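Local coordinates for putative pachytene checkpoint protein 2 (Caenorhabditis elegans, PDB 4XGU) that binds and hydrolyses ATP as a hexameric AAA+ protein remodeler and probably plays a key role in chromosome recombination during meiosis, at residues B[178-189]-B[296-305]; B[71-79]-B[144-152]. All coordinates share one frame; numbering follows the deposited sequence.

Contact 1 (B[178-189]-B[296-305]). With ADP (adenosine-5'-diphosphate), chain H.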
ATOM      1  N   THR B 178     -13.707 -26.365   8.013  1.00 64.35           N
ATOM      2  CA  THR B 178     -12.334 -26.029   7.646  1.00 65.70           C
ATOM      3  C   THR B 178     -11.372 -27.179   7.924  1.00 69.73           C
ATOM      4  O   THR B 178     -11.669 -28.078   8.712  1.00 68.31           O
ATOM      5  CB  THR B 178     -11.835 -24.778   8.389  1.00 70.35           C
ATOM      6  OG1 THR B 178     -11.765 -25.052   9.793  1.00 75.58           O
ATOM      7  CG2 THR B 178     -12.765 -23.597   8.148  1.00 70.24           C
ATOM      8  N   GLY B 179     -10.217 -27.138   7.267  1.00 72.22           N
ATOM      9  CA  GLY B 179      -9.200 -28.160   7.425  1.00 69.59           C
ATOM     10  C   GLY B 179      -8.354 -28.299   6.174  1.00 75.20           C
ATOM     11  O   GLY B 179      -8.531 -27.545   5.218  1.00 78.29           O
ATOM     12  N   PRO B 180      -7.416 -29.255   6.180  1.00 79.48           N
ATOM     13  CA  PRO B 180      -6.619 -29.574   4.991  1.00 82.13           C
ATOM     14  C   PRO B 180      -7.500 -30.056   3.836  1.00 81.09           C
ATOM     15  O   PRO B 180      -8.612 -30.523   4.080  1.00 77.86           O
ATOM     16  CB  PRO B 180      -5.690 -30.689   5.482  1.00 85.61           C
ATOM     17  CG  PRO B 180      -5.601 -30.485   6.953  1.00 85.48           C
ATOM     18  CD  PRO B 180      -6.958 -30.000   7.364  1.00 82.63           C
ATOM     19  N   PRO B 181      -7.008 -29.941   2.592  1.00 82.54           N
ATOM     20  CA  PRO B 181      -7.775 -30.308   1.394  1.00 82.43           C
ATOM     21  C   PRO B 181      -8.174 -31.785   1.312  1.00 83.25           C
ATOM     22  O   PRO B 181      -9.150 -32.105   0.639  1.00 82.38           O
ATOM     23  CB  PRO B 181      -6.815 -29.960   0.248  1.00 81.81           C
ATOM     24  CG  PRO B 181      -5.893 -28.946   0.813  1.00 78.68           C
ATOM     25  CD  PRO B 181      -5.712 -29.330   2.248  1.00 79.22           C
ATOM     26  N   GLY B 182      -7.440 -32.671   1.974  1.00 80.96           N
ATOM     27  CA  GLY B 182      -7.680 -34.096   1.815  1.00 78.53           C
ATOM     28  C   GLY B 182      -8.695 -34.708   2.764  1.00 75.64           C
ATOM     29  O   GLY B 182      -8.911 -35.920   2.746  1.00 73.99           O
ATOM     30  N   THR B 183      -9.330 -33.874   3.581  1.00 72.57           N
ATOM     31  CA  THR B 183     -10.190 -34.363   4.656  1.00 66.65           C
ATOM     32  C   THR B 183     -11.618 -34.680   4.211  1.00 69.71           C
ATOM     33  O   THR B 183     -12.353 -35.382   4.909  1.00 61.07           O
ATOM     34  CB  THR B 183     -10.255 -33.345   5.797  1.00 71.08           C
ATOM     35  OG1 THR B 183     -10.911 -32.158   5.337  1.00 76.56           O
ATOM     36  CG2 THR B 183      -8.854 -32.997   6.266  1.00 72.89           C
ATOM     37  N   GLY B 184     -12.018 -34.153   3.059  1.00 74.28           N
ATOM     38  CA  GLY B 184     -13.331 -34.454   2.512  1.00 69.60           C
ATOM     39  C   GLY B 184     -14.458 -33.616   3.085  1.00 59.45           C
ATOM     40  O   GLY B 184     -15.523 -34.133   3.417  1.00 60.19           O
ATOM     41  N   LYS B 185     -14.225 -32.312   3.192  1.00 63.17           N
ATOM     42  CA  LYS B 185     -15.229 -31.389   3.706  1.00 56.56           C
ATOM     43  C   LYS B 185     -16.399 -31.247   2.741  1.00 55.82           C
ATOM     44  O   LYS B 185     -17.554 -31.147   3.155  1.00 62.51           O
ATOM     45  CB  LYS B 185     -14.605 -30.023   3.969  1.00 55.71           C
ATOM     46  CG  LYS B 185     -13.316 -30.084   4.761  1.00 61.53           C
ATOM     47  CD  LYS B 185     -12.733 -28.702   4.964  1.00 61.06           C
ATOM     48  CE  LYS B 185     -11.330 -28.620   4.399  1.00 64.75           C
ATOM     49  NZ  LYS B 185     -11.299 -28.837   2.926  1.00 66.99           N
ATOM     50  N   THR B 186     -16.088 -31.225   1.449  1.00 54.96           N
ATOM     51  CA  THR B 186     -17.109 -31.117   0.418  1.00 56.57           C
ATOM     52  C   THR B 186     -18.052 -32.310   0.480  1.00 58.93           C
ATOM     53  O   THR B 186     -19.271 -32.148   0.439  1.00 63.33           O
ATOM     54  CB  THR B 186     -16.489 -31.032  -0.988  1.00 61.80           C
ATOM     55  OG1 THR B 186     -15.571 -29.932  -1.044  1.00 62.21           O
ATOM     56  CG2 THR B 186     -17.573 -30.838  -2.036  1.00 64.38           C
ATOM     57  N   SER B 187     -17.478 -33.506   0.597  1.00 64.76           N
ATOM     58  CA  SER B 187     -18.263 -34.736   0.677  1.00 61.81           C
ATOM     59  C   SER B 187     -19.220 -34.709   1.863  1.00 67.90           C
ATOM     60  O   SER B 187     -20.351 -35.184   1.765  1.00 69.80           O
ATOM     61  CB  SER B 187     -17.343 -35.955   0.769  1.00 54.92           C
ATOM     62  OG  SER B 187     -16.628 -36.148  -0.439  1.00 55.66           O
ATOM     63  N   LEU B 188     -18.760 -34.151   2.979  1.00 68.44           N
ATOM     64  CA  LEU B 188     -19.613 -33.967   4.149  1.00 57.29           C
ATOM     65  C   LEU B 188     -20.819 -33.097   3.812  1.00 58.17           C
ATOM     66  O   LEU B 188     -21.951 -33.430   4.159  1.00 59.14           O
ATOM     67  CB  LEU B 188     -18.828 -33.337   5.301  1.00 61.77           C
ATOM     68  CG  LEU B 188     -17.911 -34.248   6.116  1.00 66.91           C
ATOM     69  CD1 LEU B 188     -17.205 -33.450   7.199  1.00 63.75           C
ATOM     70  CD2 LEU B 188     -18.706 -35.388   6.728  1.00 66.25           C
ATOM     71  N   CYS B 189     -20.569 -31.983   3.132  1.00 61.60           N
ATOM     72  CA  CYS B 189     -21.635 -31.064   2.755  1.00 57.95           C
ATOM     73  C   CYS B 189     -22.629 -31.712   1.799  1.00 52.39           C
ATOM     74  O   CYS B 189     -23.836 -31.521   1.933  1.00 56.91           O
ATOM     75  CB  CYS B 189     -21.054 -29.803   2.117  1.00 59.98           C
ATOM     76  SG  CYS B 189     -20.187 -28.724   3.269  1.00 64.49           S
ATOM     77  N   LEU B 296     -23.689 -23.699   3.005  1.00 67.92           N
ATOM     78  CA  LEU B 296     -22.564 -24.452   3.549  1.00 58.40           C
ATOM     79  C   LEU B 296     -21.254 -24.021   2.900  1.00 62.79           C
ATOM     80  O   LEU B 296     -21.162 -23.917   1.679  1.00 72.14           O
ATOM     81  CB  LEU B 296     -22.772 -25.957   3.350  1.00 59.42           C
ATOM     82  CG  LEU B 296     -24.037 -26.607   3.919  1.00 59.54           C
ATOM     83  CD1 LEU B 296     -25.186 -26.565   2.923  1.00 64.15           C
ATOM     84  CD2 LEU B 296     -23.745 -28.033   4.341  1.00 58.32           C
ATOM     85  N   CYS B 297     -20.241 -23.778   3.725  1.00 62.83           N
ATOM     86  CA  CYS B 297     -18.947 -23.320   3.234  1.00 63.33           C
ATOM     87  C   CYS B 297     -17.821 -24.266   3.644  1.00 66.37           C
ATOM     88  O   CYS B 297     -17.870 -24.883   4.709  1.00 67.23           O
ATOM     89  CB  CYS B 297     -18.654 -21.910   3.750  1.00 66.31           C
ATOM     90  SG  CYS B 297     -19.916 -20.687   3.336  1.00 92.44           S
ATOM     91  N   THR B 298     -16.807 -24.375   2.794  1.00 67.51           N
ATOM     92  CA  THR B 298     -15.627 -25.161   3.121  1.00 74.02           C
ATOM     93  C   THR B 298     -14.366 -24.358   2.818  1.00 74.98           C
ATOM     94  O   THR B 298     -14.285 -23.683   1.795  1.00 85.88           O
ATOM     95  CB  THR B 298     -15.598 -26.502   2.352  1.00 80.71           C
ATOM     96  OG1 THR B 298     -14.313 -27.118   2.504  1.00 85.17           O
ATOM     97  CG2 THR B 298     -15.866 -26.283   0.876  1.00 83.35           C
ATOM     98  N   SER B 299     -13.392 -24.417   3.720  1.00 71.28           N
ATOM     99  CA  SER B 299     -12.133 -23.704   3.528  1.00 73.98           C
ATOM    100  C   SER B 299     -10.945 -24.664   3.589  1.00 84.89           C
ATOM    101  O   SER B 299     -10.674 -25.265   4.627  1.00 91.01           O
ATOM    102  CB  SER B 299     -11.978 -22.602   4.576  1.00 78.87           C
ATOM    103  OG  SER B 299     -10.802 -21.846   4.352  1.00 89.34           O
ATOM    104  N   ASN B 300     -10.238 -24.802   2.471  1.00 87.89           N
ATOM    105  CA  ASN B 300      -9.128 -25.745   2.382  1.00 89.11           C
ATOM    106  C   ASN B 300      -7.895 -25.270   3.145  1.00 97.20           C
ATOM    107  O   ASN B 300      -6.988 -26.054   3.423  1.00103.26           O
ATOM    108  CB  ASN B 300      -8.767 -26.005   0.918  1.00 85.60           C
ATOM    109  CG  ASN B 300      -9.788 -26.876   0.211  1.00 88.34           C
ATOM    110  OD1 ASN B 300     -10.445 -27.712   0.833  1.00 86.16           O
ATOM    111  ND2 ASN B 300      -9.923 -26.690  -1.097  1.00 94.55           N
ATOM    112  N   LEU B 301      -7.863 -23.984   3.475  1.00104.86           N
ATOM    113  CA  LEU B 301      -6.763 -23.426   4.252  1.00117.31           C
ATOM    114  C   LEU B 301      -7.073 -23.499   5.741  1.00119.18           C
ATOM    115  O   LEU B 301      -8.216 -23.311   6.154  1.00114.57           O
ATOM    116  CB  LEU B 301      -6.488 -21.976   3.839  1.00121.42           C
ATOM    117  CG  LEU B 301      -5.427 -21.201   4.629  1.00122.61           C
ATOM    118  CD1 LEU B 301      -4.034 -21.755   4.357  1.00122.69           C
ATOM    119  CD2 LEU B 301      -5.498 -19.711   4.313  1.00124.86           C
ATOM    120  N   GLU B 302      -6.052 -23.771   6.545  1.00125.29           N
ATOM    121  CA  GLU B 302      -6.216 -23.826   7.991  1.00129.16           C
ATOM    122  C   GLU B 302      -5.456 -22.684   8.668  1.00141.14           C
ATOM    123  O   GLU B 302      -4.392 -22.274   8.200  1.00147.53           O
ATOM    124  CB  GLU B 302      -5.743 -25.179   8.527  1.00123.63           C
ATOM    125  CG  GLU B 302      -6.275 -25.532   9.905  1.00121.95           C
ATOM    126  CD  GLU B 302      -5.853 -26.922  10.348  1.00124.12           C
ATOM    127  OE1 GLU B 302      -6.575 -27.536  11.162  1.00123.03           O
ATOM    128  OE2 GLU B 302      -4.798 -27.400   9.878  1.00126.29           O
ATOM    129  N   SER B 303      -6.041 -22.162   9.746  1.00140.82           N
ATOM    130  CA  SER B 303      -5.406 -21.187  10.644  1.00141.09           C
ATOM    131  C   SER B 303      -5.232 -19.770  10.083  1.00139.01           C
ATOM    132  O   SER B 303      -4.477 -18.976  10.643  1.00142.82           O
ATOM    133  CB  SER B 303      -4.040 -21.705  11.105  1.00144.00           C
ATOM    134  OG  SER B 303      -3.332 -20.701  11.809  1.00147.00           O
ATOM    135  N   THR B 304      -5.922 -19.445   8.996  1.00133.08           N
ATOM    136  CA  THR B 304      -5.957 -18.063   8.514  1.00132.02           C
ATOM    137  C   THR B 304      -7.371 -17.737   8.048  1.00132.18           C
ATOM    138  O   THR B 304      -7.580 -17.099   7.015  1.00132.28           O
ATOM    139  CB  THR B 304      -4.946 -17.815   7.375  1.00129.17           C
ATOM    140  OG1 THR B 304      -3.747 -18.554   7.630  1.00129.69           O
ATOM    141  CG2 THR B 304      -4.599 -16.330   7.271  1.00126.78           C
ATOM    142  N   LEU B 305      -8.340 -18.188   8.836  1.00131.82           N
ATOM    143  CA  LEU B 305      -9.753 -18.028   8.521  1.00130.27           C
ATOM    144  C   LEU B 305     -10.175 -16.566   8.493  1.00129.49           C
ATOM    145  O   LEU B 305      -9.775 -15.779   9.350  1.00128.69           O
ATOM    146  CB  LEU B 305     -10.599 -18.792   9.538  1.00130.42           C
ATOM    147  CG  LEU B 305     -11.571 -19.829   8.985  1.00129.69           C
ATOM    148  CD1 LEU B 305     -12.240 -20.570  10.131  1.00128.49           C
ATOM    149  CD2 LEU B 305     -12.601 -19.162   8.089  1.00130.17           C
TER
HETATM  150  PB  ADP H 501     -12.127 -31.545   0.416  1.00 65.44           P
HETATM  151  O1B ADP H 501     -11.412 -31.698   1.735  1.00 63.91           O
HETATM  152  O2B ADP H 501     -13.536 -31.020   0.544  1.00 74.04           O
HETATM  153  O3B ADP H 501     -11.310 -30.863  -0.660  1.00 69.42           O
HETATM  154  PA  ADP H 501     -13.569 -33.537  -0.976  1.00110.17           P
HETATM  155  O1A ADP H 501     -14.788 -33.525  -0.087  1.00111.19           O
HETATM  156  O2A ADP H 501     -13.563 -32.755  -2.270  1.00115.32           O
HETATM  157  O3A ADP H 501     -12.298 -33.067  -0.096  1.00 96.73           O
HETATM  158  O5' ADP H 501     -13.267 -35.076  -1.337  1.00 91.38           O
HETATM  159  C5' ADP H 501     -12.016 -35.687  -1.039  1.00 92.55           C
HETATM  160  C4' ADP H 501     -12.047 -37.126  -1.538  1.00 96.58           C
HETATM  161  O4' ADP H 501     -11.207 -37.936  -0.711  1.00 97.37           O
HETATM  162  C3' ADP H 501     -13.448 -37.709  -1.475  1.00103.57           C
HETATM  163  O3' ADP H 501     -13.968 -37.892  -2.795  1.00110.63           O
HETATM  164  C2' ADP H 501     -13.311 -39.043  -0.770  1.00101.32           C
HETATM  165  O2' ADP H 501     -13.445 -40.106  -1.718  1.00100.19           O
HETATM  166  C1' ADP H 501     -11.913 -39.057  -0.174  1.00 98.12           C
HETATM  167  N9  ADP H 501     -12.014 -38.862   1.294  1.00 92.49           N
HETATM  168  C8  ADP H 501     -11.567 -37.783   1.963  1.00 84.45           C
HETATM  169  N7  ADP H 501     -11.801 -37.889   3.296  1.00 79.89           N
HETATM  170  C5  ADP H 501     -12.416 -39.065   3.498  1.00 83.05           C
HETATM  171  C6  ADP H 501     -12.942 -39.797   4.671  1.00 83.11           C
HETATM  172  N6  ADP H 501     -12.847 -39.270   5.915  1.00 86.38           N
HETATM  173  N1  ADP H 501     -13.514 -41.002   4.457  1.00 85.46           N
HETATM  174  C2  ADP H 501     -13.609 -41.530   3.221  1.00 88.50           C
HETATM  175  N3  ADP H 501     -13.154 -40.922   2.109  1.00 89.78           N
HETATM  176  C4  ADP H 501     -12.555 -39.707   2.179  1.00 89.99           C
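Lys185 sends its ammonium group between Asn300 and the beta-phosphate of ADP. Its NZ lies 2.5 Å from Asn300 OD1, a short hydrogen bond made in the plane of the amide carbonyl. The same NZ donates to ADP O1B at 3.1 Å. Weaker bonds run from NZ to Thr298 OG1 and to Pro180 O. The chain starts with CG beside the backbone N (chi1 -49°) and bends at chi3 and chi4, which turns NZ back to the phosphate. On the way it crosses Thr298 at about a right angle, with CB and CD both against OG1. Thr298 holds OG1 there by setting it anti to its own N (chi1 169°). The other end of the Asn300 amide is also satisfied, since ND2 donates to Glu253.

Residues 179-186 form the P-loop, or Walker A motif, of the AAA+ fold. The loop joins strand 174-178 to helix 185-199, whose start faces the phosphates. Gly184 N gives ADP O1B a hydrogen bond of 2.9 Å, and Lys185 N adds a weak one. On ADP O2B two donors of Thr186 converge, N at 2.7 Å and OG1 at 2.8 Å. The alpha-phosphate oxygen O1A takes both N and OG of Ser187.

The loop itself is tied down by Thr183 OG1, which donates to Pro180 O at 3.1 Å. Beside strand 293-299, Gly179 N bonds to Ser299 O at 3.3 Å. Thr178 pairs with Ser299 in a parallel bridge, and Thr178 CG2 meets Leu305 CD1 tip to tip. Further along the helix, Cys189 SG packs on Leu296 CD2 at 3.8 Å.

Contact 2 (B[71-79]-B[144-152])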
ATOM      1  N   ILE B  71     -31.012 -47.056   8.602  1.00 60.70           N
ATOM      2  CA  ILE B  71     -31.501 -46.741   9.938  1.00 55.11           C
ATOM      3  C   ILE B  71     -30.396 -46.068  10.739  1.00 60.19           C
ATOM      4  O   ILE B  71     -29.327 -46.644  10.944  1.00 64.95           O
ATOM      5  CB  ILE B  71     -31.983 -47.992  10.678  1.00 59.66           C
ATOM      6  CG1 ILE B  71     -33.151 -48.628   9.929  1.00 61.40           C
ATOM      7  CG2 ILE B  71     -32.391 -47.643  12.103  1.00 60.58           C
ATOM      8  CD1 ILE B  71     -33.728 -49.833  10.625  1.00 60.35           C
ATOM      9  N   GLY B  72     -30.651 -44.846  11.189  1.00 62.67           N
ATOM     10  CA  GLY B  72     -29.618 -44.078  11.853  1.00 62.35           C
ATOM     11  C   GLY B  72     -30.105 -43.206  12.989  1.00 68.08           C
ATOM     12  O   GLY B  72     -31.240 -42.728  12.987  1.00 70.56           O
ATOM     13  N   THR B  73     -29.230 -43.004  13.967  1.00 65.72           N
ATOM     14  CA  THR B  73     -29.502 -42.099  15.071  1.00 64.86           C
ATOM     15  C   THR B  73     -28.225 -41.385  15.478  1.00 74.62           C
ATOM     16  O   THR B  73     -27.122 -41.859  15.201  1.00 80.62           O
ATOM     17  CB  THR B  73     -30.066 -42.834  16.289  1.00 67.95           C
ATOM     18  OG1 THR B  73     -30.295 -41.893  17.345  1.00 65.39           O
ATOM     19  CG2 THR B  73     -29.076 -43.884  16.764  1.00 70.65           C
ATOM     20  N   CYS B  74     -28.376 -40.244  16.141  1.00 77.27           N
ATOM     21  CA  CYS B  74     -27.228 -39.477  16.601  1.00 69.96           C
ATOM     22  C   CYS B  74     -26.877 -39.848  18.038  1.00 65.64           C
ATOM     23  O   CYS B  74     -25.856 -39.417  18.568  1.00 68.24           O
ATOM     24  CB  CYS B  74     -27.506 -37.978  16.479  1.00 77.97           C
ATOM     25  SG  CYS B  74     -27.820 -37.431  14.775  1.00 84.45           S
ATOM     26  N   GLU B  75     -27.728 -40.663  18.657  1.00 65.90           N
ATOM     27  CA  GLU B  75     -27.509 -41.130  20.021  1.00 72.11           C
ATOM     28  C   GLU B  75     -26.414 -42.191  20.082  1.00 77.56           C
ATOM     29  O   GLU B  75     -25.698 -42.302  21.077  1.00 83.48           O
ATOM     30  CB  GLU B  75     -28.803 -41.697  20.610  1.00 81.36           C
ATOM     31  CG  GLU B  75     -29.986 -40.744  20.568  1.00 98.79           C
ATOM     32  CD  GLU B  75     -31.263 -41.375  21.096  1.00111.61           C
ATOM     33  OE1 GLU B  75     -31.373 -41.558  22.328  1.00115.49           O
ATOM     34  OE2 GLU B  75     -32.156 -41.691  20.280  1.00114.78           O
ATOM     35  N   LEU B  76     -26.294 -42.974  19.015  1.00 77.34           N
ATOM     36  CA  LEU B  76     -25.326 -44.066  18.971  1.00 77.03           C
ATOM     37  C   LEU B  76     -24.099 -43.715  18.143  1.00 72.99           C
ATOM     38  O   LEU B  76     -24.127 -42.798  17.323  1.00 73.44           O
ATOM     39  CB  LEU B  76     -25.971 -45.339  18.414  1.00 74.02           C
ATOM     40  CG  LEU B  76     -26.658 -46.274  19.413  1.00 71.48           C
ATOM     41  CD1 LEU B  76     -27.222 -47.494  18.700  1.00 66.18           C
ATOM     42  CD2 LEU B  76     -25.692 -46.692  20.514  1.00 74.15           C
ATOM     43  N   ARG B  77     -23.022 -44.462  18.368  1.00 70.95           N
ATOM     44  CA  ARG B  77     -21.783 -44.281  17.627  1.00 68.61           C
ATOM     45  C   ARG B  77     -22.015 -44.589  16.148  1.00 75.96           C
ATOM     46  O   ARG B  77     -22.951 -45.309  15.798  1.00 75.01           O
ATOM     47  CB  ARG B  77     -20.681 -45.169  18.216  1.00 72.57           C
ATOM     48  CG  ARG B  77     -19.312 -44.998  17.578  1.00 86.63           C
ATOM     49  CD  ARG B  77     -18.245 -45.788  18.312  1.00102.28           C
ATOM     50  NE  ARG B  77     -17.657 -45.020  19.405  1.00118.36           N
ATOM     51  CZ  ARG B  77     -18.028 -45.121  20.678  1.00130.23           C
ATOM     52  NH1 ARG B  77     -18.989 -45.966  21.028  1.00133.15           N
ATOM     53  NH2 ARG B  77     -17.433 -44.378  21.604  1.00135.22           N
ATOM     54  N   ASP B  78     -21.163 -44.035  15.290  1.00 81.62           N
ATOM     55  CA  ASP B  78     -21.334 -44.109  13.842  1.00 83.14           C
ATOM     56  C   ASP B  78     -21.479 -45.529  13.293  1.00 87.16           C
ATOM     57  O   ASP B  78     -22.151 -45.737  12.288  1.00 97.69           O
ATOM     58  CB  ASP B  78     -20.160 -43.414  13.147  1.00 85.30           C
ATOM     59  CG  ASP B  78     -20.360 -43.287  11.647  1.00 86.04           C
ATOM     60  OD1 ASP B  78     -21.525 -43.216  11.203  1.00 84.10           O
ATOM     61  OD2 ASP B  78     -19.350 -43.252  10.912  1.00 87.44           O
ATOM     62  N   GLY B  79     -20.861 -46.510  13.939  1.00 78.70           N
ATOM     63  CA  GLY B  79     -20.909 -47.866  13.421  1.00 75.79           C
ATOM     64  C   GLY B  79     -21.680 -48.855  14.276  1.00 74.11           C
ATOM     65  O   GLY B  79     -21.834 -50.017  13.899  1.00 71.08           O
ATOM     66  N   ASN B 144     -16.442 -38.918  15.927  1.00 73.64           N
ATOM     67  CA  ASN B 144     -17.897 -38.768  15.977  1.00 71.46           C
ATOM     68  C   ASN B 144     -18.339 -37.450  15.337  1.00 65.23           C
ATOM     69  O   ASN B 144     -19.397 -36.909  15.656  1.00 67.20           O
ATOM     70  CB  ASN B 144     -18.403 -38.861  17.421  1.00 74.85           C
ATOM     71  CG  ASN B 144     -19.827 -39.380  17.508  1.00 84.03           C
ATOM     72  OD1 ASN B 144     -20.711 -38.716  18.047  1.00 82.10           O
ATOM     73  ND2 ASN B 144     -20.055 -40.573  16.967  1.00 91.87           N
ATOM     74  N   LEU B 145     -17.511 -36.956  14.420  1.00 66.13           N
ATOM     75  CA  LEU B 145     -17.739 -35.699  13.715  1.00 59.25           C
ATOM     76  C   LEU B 145     -19.025 -35.709  12.899  1.00 56.14           C
ATOM     77  O   LEU B 145     -19.749 -34.715  12.861  1.00 64.23           O
ATOM     78  CB  LEU B 145     -16.550 -35.402  12.796  1.00 58.97           C
ATOM     79  CG  LEU B 145     -16.770 -34.439  11.626  1.00 60.67           C
ATOM     80  CD1 LEU B 145     -16.939 -33.011  12.116  1.00 63.91           C
ATOM     81  CD2 LEU B 145     -15.630 -34.535  10.622  1.00 60.41           C
ATOM     82  N   LYS B 146     -19.293 -36.831  12.240  1.00 53.90           N
ATOM     83  CA  LYS B 146     -20.468 -36.962  11.386  1.00 54.15           C
ATOM     84  C   LYS B 146     -21.742 -36.771  12.194  1.00 58.40           C
ATOM     85  O   LYS B 146     -22.655 -36.066  11.765  1.00 61.87           O
ATOM     86  CB  LYS B 146     -20.479 -38.323  10.684  1.00 47.58           C
ATOM     87  CG  LYS B 146     -19.336 -38.515   9.695  1.00 53.43           C
ATOM     88  CD  LYS B 146     -19.219 -39.965   9.233  1.00 52.51           C
ATOM     89  CE  LYS B 146     -20.474 -40.425   8.511  1.00 52.83           C
ATOM     90  NZ  LYS B 146     -20.403 -41.872   8.143  1.00 61.90           N
ATOM     91  N   ASN B 147     -21.797 -37.388  13.369  1.00 60.05           N
ATOM     92  CA  ASN B 147     -22.963 -37.254  14.232  1.00 52.55           C
ATOM     93  C   ASN B 147     -23.161 -35.824  14.711  1.00 59.77           C
ATOM     94  O   ASN B 147     -24.291 -35.340  14.773  1.00 69.07           O
ATOM     95  CB  ASN B 147     -22.853 -38.191  15.436  1.00 49.56           C
ATOM     96  CG  ASN B 147     -23.379 -39.581  15.141  1.00 58.17           C
ATOM     97  OD1 ASN B 147     -24.255 -39.760  14.293  1.00 62.53           O
ATOM     98  ND2 ASN B 147     -22.851 -40.576  15.846  1.00 57.64           N
ATOM     99  N   GLU B 148     -22.064 -35.149  15.041  1.00 59.11           N
ATOM    100  CA  GLU B 148     -22.141 -33.799  15.593  1.00 57.51           C
ATOM    101  C   GLU B 148     -22.688 -32.808  14.573  1.00 62.36           C
ATOM    102  O   GLU B 148     -23.578 -32.016  14.881  1.00 68.71           O
ATOM    103  CB  GLU B 148     -20.766 -33.341  16.085  1.00 65.67           C
ATOM    104  CG  GLU B 148     -20.188 -34.202  17.195  1.00 78.13           C
ATOM    105  CD  GLU B 148     -18.813 -33.739  17.639  1.00 92.73           C
ATOM    106  OE1 GLU B 148     -18.121 -34.510  18.338  1.00103.45           O
ATOM    107  OE2 GLU B 148     -18.422 -32.605  17.290  1.00 93.00           O
ATOM    108  N   VAL B 149     -22.149 -32.859  13.359  1.00 64.68           N
ATOM    109  CA  VAL B 149     -22.592 -31.980  12.282  1.00 61.47           C
ATOM    110  C   VAL B 149     -24.037 -32.276  11.885  1.00 62.09           C
ATOM    111  O   VAL B 149     -24.855 -31.363  11.753  1.00 64.89           O
ATOM    112  CB  VAL B 149     -21.689 -32.116  11.046  1.00 61.41           C
ATOM    113  CG1 VAL B 149     -22.277 -31.356   9.869  1.00 66.33           C
ATOM    114  CG2 VAL B 149     -20.286 -31.621  11.361  1.00 64.39           C
ATOM    115  N   MET B 150     -24.336 -33.559  11.705  1.00 53.24           N
ATOM    116  CA  MET B 150     -25.672 -34.013  11.331  1.00 59.72           C
ATOM    117  C   MET B 150     -26.757 -33.500  12.280  1.00 65.58           C
ATOM    118  O   MET B 150     -27.729 -32.880  11.845  1.00 65.15           O
ATOM    119  CB  MET B 150     -25.705 -35.544  11.285  1.00 61.39           C
ATOM    120  CG  MET B 150     -27.055 -36.145  10.932  1.00 58.32           C
ATOM    121  SD  MET B 150     -27.569 -35.767   9.247  1.00 81.92           S
ATOM    122  CE  MET B 150     -28.965 -36.879   9.078  1.00120.90           C
ATOM    123  N   SER B 151     -26.585 -33.749  13.576  1.00 61.47           N
ATOM    124  CA  SER B 151     -27.605 -33.388  14.555  1.00 60.20           C
ATOM    125  C   SER B 151     -27.754 -31.877  14.702  1.00 64.64           C
ATOM    126  O   SER B 151     -28.868 -31.372  14.848  1.00 69.65           O
ATOM    127  CB  SER B 151     -27.288 -34.014  15.916  1.00 58.76           C
ATOM    128  OG  SER B 151     -26.115 -33.452  16.473  1.00 66.27           O
ATOM    129  N   TYR B 152     -26.634 -31.160  14.658  1.00 57.12           N
ATOM    130  CA  TYR B 152     -26.647 -29.711  14.835  1.00 57.47           C
ATOM    131  C   TYR B 152     -27.332 -29.011  13.671  1.00 61.43           C
ATOM    132  O   TYR B 152     -28.181 -28.144  13.871  1.00 71.19           O
ATOM    133  CB  TYR B 152     -25.223 -29.174  14.997  1.00 49.20           C
ATOM    134  CG  TYR B 152     -25.147 -27.741  15.475  1.00 54.50           C
ATOM    135  CD1 TYR B 152     -25.132 -26.685  14.572  1.00 66.65           C
ATOM    136  CD2 TYR B 152     -25.081 -27.444  16.830  1.00 53.28           C
ATOM    137  CE1 TYR B 152     -25.056 -25.374  15.006  1.00 60.33           C
ATOM    138  CE2 TYR B 152     -25.003 -26.138  17.273  1.00 55.87           C
ATOM    139  CZ  TYR B 152     -24.991 -25.107  16.357  1.00 62.98           C
ATOM    140  OH  TYR B 152     -24.915 -23.803  16.793  1.00 71.91           O
TER
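The loop that follows strand 68-72 of the Pch2 N-terminal domain packs here against the first turns of helix 145-161. The one salt bridge of the contact joins Asp78 to Lys146. Lys146 NZ lies 3.3 Å from Asp78 OD2, on its syn side and 20° out of the carboxylate plane. Asp78 OD1 is only slightly farther from NZ, at 3.5 Å. The Lys146 NZ also donates to the backbone oxygens of Trp136 and Leu139, with a cation-pi contact to the Trp136 ring. With an alanine here in place of Asp78, the Lys146 ammonium would probably keep its backbone oxygens but lose its carboxylate mate, weakening the tie between loop and helix.

The next residue, Asn147, points its amide into the loop. Its ND2 makes a weak, bent hydrogen bond to Leu76 O at 3.0 Å, and its OD1 takes a weak one from Trp47. Cys74 SG rests on Ser151 CB at 3.6 Å and touches Met150 CG. Ser151 OG turns back to its own helix and donates to Asn147 O at 3.1 Å. Within the loop, Glu75 N bonds to Thr73 OG1, an ST turn.

Elsewhere on the helix, Leu145, Val149 and Met150 pack on helix 185-199. Leu145, Val149 and Tyr152 also touch strand 315-318, and Tyr152 meets Thr392 of a neighbouring subunit.

In the fold
Contact 2 joins the N-terminal domain to helix 145-161, and contact 1 lies at the nucleotide in the AAA+ core. Their centres are about 20 Å apart. They follow one another along the chain, as contact 2 closes before contact 1 opens. The two still touch, with Leu145 CD2 of contact 2 packed 3.9 Å from Leu188 CD1 of contact 1. Helix 145-161 thus lies against the P-loop helix 185-199. ADP is bound directly in contact 1. The side chain of Lys146 in contact 2 comes, at its nearest atoms, to about 7 Å from the nearest atom of ADP and about 10 Å from the CA of Gly184, so the domain junction lies near the pocket.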